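Local coordinates for protein S100-A5 (Homo sapiens, PDB 6WN7), which binds calcium in its two EF-hands, and also copper and zinc, as an S100-family homodimer that binds other proteins in a calcium-dependent way, at the interface of chains A and B. Coordinates in Å, arbitrary orientation; residue numbers count along the deposited sequence, not the author numbering. Chains: chain A/B, Protein S100-A5.

The interface of chains A and B. Residues chain A 12, 15-16, 72; chain B 15, 79, 82-83.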
loop_
_atom_site.group_PDB
_atom_site.type_symbol
_atom_site.label_atom_id
_atom_site.label_comp_id
_atom_site.label_asym_id
_atom_site.label_seq_id
_atom_site.Cartn_x
_atom_site.Cartn_y
_atom_site.Cartn_z
ATOM N N LEU A 12 -1.847 -4.497 -5.371
ATOM C CA LEU A 12 -2.115 -4.786 -3.963
ATOM C C LEU A 12 -2.023 -6.277 -3.678
ATOM O O LEU A 12 -1.633 -6.671 -2.589
ATOM C CB LEU A 12 -3.494 -4.262 -3.575
ATOM C CG LEU A 12 -3.638 -2.740 -3.604
ATOM C CD1 LEU A 12 -5.043 -2.308 -3.726
ATOM C CD2 LEU A 12 -3.048 -2.159 -2.340
ATOM N N MET A 15 1.665 -7.067 -3.315
ATOM C CA MET A 15 2.155 -6.654 -2.008
ATOM C C MET A 15 1.853 -7.713 -0.962
ATOM O O MET A 15 2.696 -8.010 -0.106
ATOM C CB MET A 15 1.517 -5.334 -1.604
ATOM C CG MET A 15 1.936 -4.184 -2.488
ATOM S SD MET A 15 0.876 -2.754 -2.259
ATOM C CE MET A 15 0.554 -2.313 -3.934
ATOM N N VAL A 16 0.661 -8.306 -1.026
ATOM C CA VAL A 16 0.266 -9.288 -0.019
ATOM C C VAL A 16 0.995 -10.614 -0.221
ATOM O O VAL A 16 1.486 -11.214 0.746
ATOM C CB VAL A 16 -1.265 -9.491 0.010
ATOM C CG1 VAL A 16 -1.616 -10.617 0.976
ATOM C CG2 VAL A 16 -1.997 -8.257 0.435
ATOM N N PHE A 72 2.062 -8.426 9.124
ATOM C CA PHE A 72 1.584 -7.810 7.870
ATOM C C PHE A 72 1.369 -6.274 8.053
ATOM O O PHE A 72 1.673 -5.480 7.167
ATOM C CB PHE A 72 0.301 -8.429 7.257
ATOM C CG PHE A 72 -0.037 -7.789 5.919
ATOM C CD1 PHE A 72 0.708 -8.108 4.787
ATOM C CD2 PHE A 72 -1.014 -6.824 5.805
ATOM C CE1 PHE A 72 0.479 -7.486 3.593
ATOM C CE2 PHE A 72 -1.246 -6.254 4.606
ATOM C CZ PHE A 72 -0.499 -6.610 3.496
ATOM N N MET B 15 1.165 2.114 -7.158
ATOM C CA MET B 15 0.486 2.871 -6.117
ATOM C C MET B 15 0.606 4.359 -6.379
ATOM O O MET B 15 -0.345 5.112 -6.172
ATOM C CB MET B 15 1.115 2.577 -4.750
ATOM C CG MET B 15 1.018 1.161 -4.278
ATOM S SD MET B 15 -0.676 0.605 -4.156
ATOM C CE MET B 15 -0.817 -0.203 -5.732
ATOM N N LEU B 79 -5.275 2.553 0.745
ATOM C CA LEU B 79 -4.562 1.405 0.196
ATOM C C LEU B 79 -4.357 0.326 1.251
ATOM O O LEU B 79 -4.492 -0.866 0.969
ATOM C CB LEU B 79 -3.206 1.845 -0.365
ATOM C CG LEU B 79 -3.172 2.754 -1.595
ATOM C CD1 LEU B 79 -1.738 3.078 -1.960
ATOM C CD2 LEU B 79 -3.864 2.105 -2.743
ATOM N N LEU B 82 -7.390 -1.722 1.794
ATOM C CA LEU B 82 -7.589 -2.687 0.725
ATOM C C LEU B 82 -6.621 -3.846 0.860
ATOM O O LEU B 82 -7.009 -4.999 0.694
ATOM C CB LEU B 82 -7.440 -2.008 -0.635
ATOM C CG LEU B 82 -8.423 -0.886 -0.913
ATOM C CD1 LEU B 82 -7.936 0.026 -1.989
ATOM C CD2 LEU B 82 -9.739 -1.477 -1.307
ATOM N N SER B 83 -5.345 -3.549 1.139
ATOM C CA SER B 83 -4.367 -4.605 1.382
ATOM C C SER B 83 -4.825 -5.500 2.520
ATOM O O SER B 83 -4.837 -6.730 2.400
ATOM C CB SER B 83 -3.012 -3.994 1.748
ATOM O OG SER B 83 -2.478 -3.248 0.683
#
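A:Leu12 sets its forked side chain against one face of the last helix of the partner, B 72-93: CD1 meets B:Leu82, and CD2 meets B:Ser83 and, one turn earlier, the backbone O of B:Leu79. B:Ser83 is engineered in place of the natural cysteine, and the contacts of its OG belong to that substituted side chain. CD1 lies 3.9 Å from CB of B:Leu82, the two leucine side chains crossing obliquely. CD2 comes 3.3 Å from the hydroxyl OG of B:Ser83. This is part of the two-fold symmetric interface of the S100 homodimer, where helix 7-23 of one subunit packs against both helix 7-23 and the C-terminal helix of the other. A branched aliphatic residue suits the place because its two methyls can touch neighbouring positions of the opposing helix at once.

Close to the two-fold axis, A:Met15 and B:Met15 reach toward each other tip to tip. A:Met15 runs extended past CG (chi2 166°) and bends at chi3, whereas B:Met15 also folds at chi2 (-59°). The symmetry-related residues thus meet with unlike shapes, which the flexible thioether permits. The methyls are modelled too close together, so their exact placement is doubtful. The sulfur SD of B:Met15 also lies 4.1 Å from CD2 of A:Leu12, joining the methionine pair to the leucine contact. With both leucine methyls removed, an alanine here would probably open a gap beside CB of B:Leu82 and the OG side of B:Ser83, and cost SD of B:Met15 a neighbour.

On the other side of B:Ser83, the ring of A:Phe72 turns its CZ-CE2 bond toward the serine CB, with CZ 4.0 Å from CB. A flat, stiff aromatic suits this position, since its far end reaches the partner helix without folding. CG2 of A:Val16 approaches the serine backbone O. Within its own helix the OG of B:Ser83 donates a hydrogen bond of 3.1 Å to O of B:Leu79, arriving 43° above the carbonyl plane.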